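Local coordinates for endo-beta-mannanase (Opitutaceae bacterium TAV5, PDB 7BOB), which probably removes mannose units from the ends of beta-1,4-linked mannan chains, as an exo-acting glycoside hydrolase of family 5 that assembles as a homotrimer, at residues D40-F43 / S44-L48; S164-T167 / P168-H172; R543-G547 / A548-T552. All blocks are in the same frame, centred on the assembly; numbering follows the deposited sequence.

Interaction 1 (D40-F43 / S44-L48)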
loop_
_atom_site.group_PDB
_atom_site.type_symbol
_atom_site.label_atom_id
_atom_site.label_comp_id
_atom_site.label_asym_id
_atom_site.label_seq_id
_atom_site.Cartn_x
_atom_site.Cartn_y
_atom_site.Cartn_z
ATOM N N ASP A 40 -24.519 -22.061 -38.115
ATOM C CA ASP A 40 -23.700 -22.735 -39.125
ATOM C C ASP A 40 -22.220 -22.557 -38.816
ATOM O O ASP A 40 -21.436 -23.510 -38.921
ATOM C CB ASP A 40 -24.008 -22.208 -40.523
ATOM C CG ASP A 40 -25.349 -22.700 -41.054
ATOM O OD1 ASP A 40 -25.977 -23.582 -40.408
ATOM O OD2 ASP A 40 -25.772 -22.196 -42.122
ATOM N N GLU A 41 -21.826 -21.342 -38.417
ATOM C CA GLU A 41 -20.440 -21.087 -38.044
ATOM C C GLU A 41 -20.011 -21.996 -36.895
ATOM O O GLU A 41 -18.966 -22.648 -36.969
ATOM C CB GLU A 41 -20.265 -19.609 -37.685
ATOM C CG GLU A 41 -18.854 -19.236 -37.184
ATOM C CD GLU A 41 -18.690 -17.737 -36.917
ATOM O OE1 GLU A 41 -19.701 -16.994 -37.013
ATOM O OE2 GLU A 41 -17.543 -17.306 -36.615
ATOM N N ILE A 42 -20.825 -22.075 -35.835
ATOM C CA ILE A 42 -20.491 -22.923 -34.685
ATOM C C ILE A 42 -20.303 -24.381 -35.117
ATOM O O ILE A 42 -19.283 -25.019 -34.809
ATOM C CB ILE A 42 -21.580 -22.795 -33.607
ATOM C CG1 ILE A 42 -21.617 -21.370 -33.037
ATOM C CG2 ILE A 42 -21.384 -23.823 -32.514
ATOM C CD1 ILE A 42 -22.908 -21.024 -32.259
ATOM N N PHE A 43 -21.284 -24.929 -35.848
ATOM C CA PHE A 43 -21.228 -26.342 -36.210
ATOM C C PHE A 43 -20.069 -26.609 -37.165
ATOM O O PHE A 43 -19.417 -27.660 -37.097
ATOM C CB PHE A 43 -22.571 -26.780 -36.819
ATOM C CG PHE A 43 -23.725 -26.831 -35.823
ATOM C CD1 PHE A 43 -23.571 -26.370 -34.507
ATOM C CD2 PHE A 43 -24.969 -27.349 -36.206
ATOM C CE1 PHE A 43 -24.635 -26.406 -33.591
ATOM C CE2 PHE A 43 -26.055 -27.386 -35.303
ATOM C CZ PHE A 43 -25.886 -26.917 -33.988
ATOM N N SER A 44 -19.779 -25.654 -38.050
ATOM C CA SER A 44 -18.601 -25.797 -38.889
ATOM C C SER A 44 -17.328 -25.795 -38.045
ATOM O O SER A 44 -16.368 -26.511 -38.368
ATOM C CB SER A 44 -18.571 -24.687 -39.939
ATOM O OG SER A 44 -17.297 -24.620 -40.550
ATOM N N ASP A 45 -17.318 -25.037 -36.936
ATOM C CA ASP A 45 -16.150 -25.058 -36.047
ATOM C C ASP A 45 -16.059 -26.379 -35.287
ATOM O O ASP A 45 -14.960 -26.895 -35.054
ATOM C CB ASP A 45 -16.200 -23.877 -35.059
ATOM C CG ASP A 45 -15.812 -22.553 -35.699
ATOM O OD1 ASP A 45 -15.100 -22.542 -36.730
ATOM O OD2 ASP A 45 -16.236 -21.508 -35.166
ATOM N N LEU A 46 -17.200 -26.924 -34.855
ATOM C CA LEU A 46 -17.158 -28.218 -34.189
ATOM C C LEU A 46 -16.653 -29.296 -35.143
ATOM O O LEU A 46 -15.843 -30.144 -34.749
ATOM C CB LEU A 46 -18.531 -28.574 -33.634
ATOM C CG LEU A 46 -19.126 -27.653 -32.575
ATOM C CD1 LEU A 46 -20.518 -28.163 -32.261
ATOM C CD2 LEU A 46 -18.297 -27.690 -31.332
ATOM N N ASP A 47 -17.082 -29.248 -36.411
ATOM C CA ASP A 47 -16.535 -30.157 -37.422
ATOM C C ASP A 47 -15.024 -30.013 -37.516
ATOM O O ASP A 47 -14.289 -31.005 -37.551
ATOM C CB ASP A 47 -17.156 -29.885 -38.793
ATOM C CG ASP A 47 -18.558 -30.450 -38.937
ATOM O OD1 ASP A 47 -18.948 -31.335 -38.145
ATOM O OD2 ASP A 47 -19.275 -29.988 -39.850
ATOM N N LEU A 48 -14.533 -28.770 -37.543
ATOM C CA LEU A 48 -13.092 -28.573 -37.643
ATOM C C LEU A 48 -12.380 -29.172 -36.436
ATOM O O LEU A 48 -11.321 -29.798 -36.576
ATOM C CB LEU A 48 -12.773 -27.091 -37.799
ATOM C CG LEU A 48 -11.285 -26.859 -38.061
ATOM C CD1 LEU A 48 -10.758 -27.742 -39.210
ATOM C CD2 LEU A 48 -11.037 -25.372 -38.318
HETATM O O HOH W 1 -15.623 -19.057 -35.739
#

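Interaction 2 (S164-T167 / P168-H172)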
loop_
_atom_site.group_PDB
_atom_site.type_symbol
_atom_site.label_atom_id
_atom_site.label_comp_id
_atom_site.label_asym_id
_atom_site.label_seq_id
_atom_site.Cartn_x
_atom_site.Cartn_y
_atom_site.Cartn_z
ATOM N N SER A 164 -11.041 -10.827 -3.136
ATOM C CA SER A 164 -10.389 -9.970 -2.142
ATOM C C SER A 164 -11.355 -9.553 -1.047
ATOM O O SER A 164 -10.952 -9.377 0.101
ATOM C CB SER A 164 -9.819 -8.694 -2.781
ATOM O OG SER A 164 -9.157 -8.942 -4.010
ATOM N N ALA A 165 -12.623 -9.395 -1.387
ATOM C CA ALA A 165 -13.598 -8.870 -0.446
ATOM C C ALA A 165 -14.299 -9.954 0.357
ATOM O O ALA A 165 -14.876 -9.655 1.405
ATOM C CB ALA A 165 -14.628 -8.025 -1.199
ATOM N N ALA A 166 -14.276 -11.198 -0.095
ATOM C CA ALA A 166 -14.872 -12.286 0.661
ATOM C C ALA A 166 -13.784 -13.020 1.424
ATOM O O ALA A 166 -12.675 -13.192 0.918
ATOM C CB ALA A 166 -15.597 -13.257 -0.257
ATOM N N THR A 167 -14.108 -13.465 2.634
ATOM C CA THR A 167 -13.150 -14.253 3.388
ATOM C C THR A 167 -12.952 -15.620 2.727
ATOM O O THR A 167 -13.837 -16.110 2.015
ATOM C CB THR A 167 -13.623 -14.455 4.819
ATOM O OG1 THR A 167 -14.818 -15.250 4.795
ATOM C CG2 THR A 167 -13.888 -13.088 5.524
ATOM N N PRO A 168 -11.785 -16.245 2.935
ATOM C CA PRO A 168 -11.622 -17.649 2.528
ATOM C C PRO A 168 -12.746 -18.557 3.022
ATOM O O PRO A 168 -13.194 -19.435 2.279
ATOM C CB PRO A 168 -10.268 -18.033 3.143
ATOM C CG PRO A 168 -9.503 -16.740 3.239
ATOM C CD PRO A 168 -10.557 -15.681 3.534
ATOM N N ALA A 169 -13.202 -18.379 4.265
ATOM C CA ALA A 169 -14.320 -19.173 4.762
ATOM C C ALA A 169 -15.557 -19.004 3.879
ATOM O O ALA A 169 -16.284 -19.978 3.620
ATOM C CB ALA A 169 -14.640 -18.783 6.211
ATOM N N GLN A 170 -15.805 -17.777 3.401
ATOM C CA GLN A 170 -16.976 -17.525 2.568
ATOM C C GLN A 170 -16.822 -18.121 1.168
ATOM O O GLN A 170 -17.808 -18.583 0.575
ATOM C CB GLN A 170 -17.245 -16.020 2.479
ATOM C CG GLN A 170 -17.976 -15.441 3.684
ATOM C CD GLN A 170 -17.880 -13.938 3.732
ATOM O OE1 GLN A 170 -16.903 -13.351 3.265
ATOM N NE2 GLN A 170 -18.881 -13.302 4.322
ATOM N N VAL A 171 -15.609 -18.074 0.604
ATOM C CA VAL A 171 -15.362 -18.725 -0.680
ATOM C C VAL A 171 -15.518 -20.230 -0.544
ATOM O O VAL A 171 -16.113 -20.888 -1.409
ATOM C CB VAL A 171 -13.965 -18.363 -1.219
ATOM C CG1 VAL A 171 -13.581 -19.280 -2.403
ATOM C CG2 VAL A 171 -13.890 -16.880 -1.598
ATOM N N HIS A 172 -14.975 -20.800 0.535
ATOM C CA HIS A 172 -15.135 -22.226 0.793
ATOM C C HIS A 172 -16.608 -22.604 0.852
ATOM O O HIS A 172 -17.020 -23.619 0.268
ATOM C CB HIS A 172 -14.418 -22.591 2.094
ATOM C CG HIS A 172 -14.501 -24.038 2.471
ATOM N ND1 HIS A 172 -13.403 -24.873 2.461
ATOM C CD2 HIS A 172 -15.537 -24.786 2.918
ATOM C CE1 HIS A 172 -13.762 -26.078 2.866
ATOM N NE2 HIS A 172 -15.053 -26.052 3.149
#

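Interaction 3 (R543-G547 / A548-T552)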
loop_
_atom_site.group_PDB
_atom_site.type_symbol
_atom_site.label_atom_id
_atom_site.label_comp_id
_atom_site.label_asym_id
_atom_site.label_seq_id
_atom_site.Cartn_x
_atom_site.Cartn_y
_atom_site.Cartn_z
ATOM N N ARG A 543 26.734 -28.046 8.222
ATOM C CA ARG A 543 26.423 -29.424 7.829
ATOM C C ARG A 543 26.353 -30.295 9.077
ATOM O O ARG A 543 27.306 -30.342 9.858
ATOM C CB ARG A 543 27.464 -29.991 6.848
ATOM C CG ARG A 543 27.065 -31.335 6.232
ATOM C CD ARG A 543 27.728 -31.591 4.878
ATOM N NE ARG A 543 27.002 -30.952 3.783
ATOM C CZ ARG A 543 27.479 -30.774 2.551
ATOM N NH1 ARG A 543 28.699 -31.200 2.226
ATOM N NH2 ARG A 543 26.720 -30.172 1.634
ATOM N N HIS A 544 25.228 -30.979 9.262
ATOM C CA HIS A 544 24.937 -31.675 10.509
ATOM C C HIS A 544 24.383 -33.042 10.178
ATOM O O HIS A 544 23.361 -33.145 9.488
ATOM C CB HIS A 544 23.926 -30.900 11.358
ATOM C CG HIS A 544 23.737 -31.455 12.735
ATOM N ND1 HIS A 544 22.551 -31.342 13.427
ATOM C CD2 HIS A 544 24.587 -32.119 13.555
ATOM C CE1 HIS A 544 22.678 -31.912 14.612
ATOM N NE2 HIS A 544 23.905 -32.392 14.715
ATOM N N ARG A 545 25.029 -34.085 10.682
ATOM C CA ARG A 545 24.523 -35.434 10.483
ATOM C C ARG A 545 23.661 -35.831 11.670
ATOM O O ARG A 545 24.017 -35.562 12.828
ATOM C CB ARG A 545 25.691 -36.396 10.271
ATOM C CG ARG A 545 26.343 -36.207 8.906
ATOM C CD ARG A 545 27.129 -37.467 8.471
ATOM N NE ARG A 545 26.417 -38.721 8.707
ATOM C CZ ARG A 545 25.524 -39.202 7.846
ATOM N NH1 ARG A 545 25.255 -38.550 6.748
ATOM N NH2 ARG A 545 24.885 -40.329 8.048
ATOM N N VAL A 546 22.491 -36.401 11.383
ATOM C CA VAL A 546 21.470 -36.673 12.395
ATOM C C VAL A 546 20.904 -38.050 12.075
ATOM O O VAL A 546 20.121 -38.198 11.126
ATOM C CB VAL A 546 20.350 -35.612 12.419
ATOM C CG1 VAL A 546 19.220 -36.047 13.333
ATOM C CG2 VAL A 546 20.895 -34.256 12.885
ATOM N N GLY A 547 21.286 -39.048 12.862
ATOM C CA GLY A 547 21.006 -40.417 12.473
ATOM C C GLY A 547 21.596 -40.679 11.103
ATOM O O GLY A 547 22.750 -40.334 10.820
ATOM N N ALA A 548 20.780 -41.261 10.221
ATOM C CA ALA A 548 21.266 -41.680 8.911
ATOM C C ALA A 548 21.328 -40.544 7.897
ATOM O O ALA A 548 21.977 -40.701 6.861
ATOM C CB ALA A 548 20.388 -42.800 8.363
ATOM N N GLY A 549 20.689 -39.403 8.174
ATOM C CA GLY A 549 20.613 -38.310 7.231
ATOM C C GLY A 549 21.573 -37.179 7.550
ATOM O O GLY A 549 22.417 -37.263 8.446
ATOM N N CYS A 550 21.411 -36.082 6.801
ATOM C CA CYS A 550 22.362 -34.976 6.855
ATOM C C CYS A 550 21.668 -33.665 6.501
ATOM O O CYS A 550 21.116 -33.534 5.397
ATOM C CB CYS A 550 23.523 -35.239 5.906
ATOM S SG CYS A 550 24.734 -33.921 5.882
ATOM N N VAL A 551 21.732 -32.698 7.422
ATOM C CA VAL A 551 21.149 -31.367 7.265
ATOM C C VAL A 551 22.241 -30.414 6.809
ATOM O O VAL A 551 23.231 -30.214 7.527
ATOM C CB VAL A 551 20.536 -30.871 8.585
ATOM C CG1 VAL A 551 19.909 -29.463 8.412
ATOM C CG2 VAL A 551 19.527 -31.875 9.124
ATOM N N THR A 552 22.062 -29.807 5.637
ATOM C CA THR A 552 22.932 -28.724 5.172
ATOM C C THR A 552 22.141 -27.414 5.255
ATOM O O THR A 552 21.222 -27.182 4.456
ATOM C CB THR A 552 23.443 -28.995 3.753
ATOM O OG1 THR A 552 24.170 -30.226 3.735
ATOM C CG2 THR A 552 24.340 -27.884 3.250
#

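Interaction 1 (D40-F43 / S44-L48)
E41 and D45 sit one helical turn apart and share a water. The water donates to E41 OE2 at 2.7 Å and to D45 OD2 at 2.6 Å. The two side chains run alongside each other and point the same way. Their carboxylate planes are turned 68° apart, and E41 OE2 stays 4.6 Å from D45 OD2. The water probably eases the repulsion between these like charges. E41 is extended, with CG anti to the backbone N (chi1 176°), which sends the carboxylate out along the same side of the helix as that of D45. Apolar contacts lie on another side of the helix. L46 CD1 meets the F43 ring obliquely at CD1, 4.2 Å away, and touches I42 CG2 at 4.4 Å. Behind these side chains runs the regular i to i+4 bonding of an alpha-helix: S44 N to D40 O, D45 N to E41 O, L46 N to I42 O and D47 N to F43 O. The last is nearly straight (166°). Second partners fix the acids. D45 OD1 forms a salt bridge with K320, and D45 OD2 also bonds to Y24 OH. E41 OE1 bonds to S28, and D47 reaches R91 through a salt bridge. With D45 replaced by an alanine, K320 and Y24 OH would probably lose this partner, and the water one of its two acceptors. All of this lies on helix 39-51, between strands 20-23 and 56-62. I42, F43 and L46 pack on L84, A87 and C88 of helix 75-89, the next long helix of the family 5 (beta/alpha)8 barrel.

Interaction 2 (S164-T167 / P168-H172)
T167 and Q170 form a capping box at the start of helix 168-183, with T167 as the N-cap. Hydrogen bonds run both ways between them. Q170 N donates to T167 OG1 at 3.1 Å, and T167 N donates back to Q170 OE1 at 2.9 Å. The returning bond is fairly straight, 158°, and lies in the carbonyl plane of the Q170 amide. A weak bond from T167 OG1 to Q170 OE1, 3.2 Å long, adds to the grip. Q170 OE1 thus takes two donors from one residue, which should limit rotation of the amide. T167 places OG1 between its backbone N and carbonyl carbon (chi1 65°), which brings OG1 within reach of both Q170 N and Q170 OE1. The two side chains cross at a slant. Backbone bonding begins at the same residue: V171 N donates to T167 O at 3.0 Å, the first full helical bond here. P168 follows the cap; a proline has no backbone N-H to leave without an acceptor in the first turn. Apolar contact is slight. A166 CB approaches V171 CG2 at 4.2 Å. The box marks the corner where the chain leaves the short, weakly bonded helical stretch 162-165 and enters helix 168-183, after barrel strand 151-154. Side chains of loops touch it: Q170 meets S122, P168 meets R207 and V171 meets W206.

Interaction 3 (R543-G547 / A548-T552)
H544 and V551 form a hydrogen-bonded pair in a beta hairpin with a two-residue loop, a type II' turn. Strands 539-546 and 549-554 run antiparallel, and the short strand axes make an angle of 156°. H544 N donates to V551 O at 2.8 Å, and V551 N returns to H544 O at 2.7 Å. V546 and G549 pair the same way at the turn, where each donor stands well above the other's carbonyl plane. G547 and A548 fill the corners. G547 has positive phi (56°), and a CB there would run into A548 N, so glycine suits the first corner. R543 pairs with T552 and R545 with C550, both non-hydrogen-bonded, and these four side chains share one face of the sheet. V546 and V551 point to the other face, against helix 454-465. On that side V546 CG2 also lies over one face of the H544 ring, while H544 ND1 bonds to L487 O. C550 SG packs against the aliphatic part of R543, 3.5 Å from its CG. The R545 chain bends at chi3 (44°) and folds back over the turn. G549 O then lies over one face of its guanidinium, toward its rim, 3.5 Å above the plane. R545 NH2 makes a weak bond to A548 O at the edge. Beyond the hairpin, strand 549-554 pairs with strand 469-473. R543 and T552 lie side by side. R543 NE donates a hydrogen bond to T552 OG1 at 2.9 Å, with OG1 in the guanidinium plane; NH2 adds a weak second bond to the same oxygen.

How the interactions relate
The three contacts follow in series along the chain, and none nests in or crosses another. Each lies within one short continuous stretch, so no long loop is closed; the one tight reversal is the hairpin turn of interaction 3. Interaction 1 comes first, on an outer helix between the first two strands of the N-terminal eight-stranded parallel barrel. Interaction 2 follows in the same barrel, where a short, weakly bonded helical stretch gives way to a long helix after strand 151-154. Interaction 3 lies in the C-terminal domain and joins two neighbouring strands of its mixed sheet. The centres of interactions 1 and 3 are 62 Å apart, on opposite sides of the chain's centre.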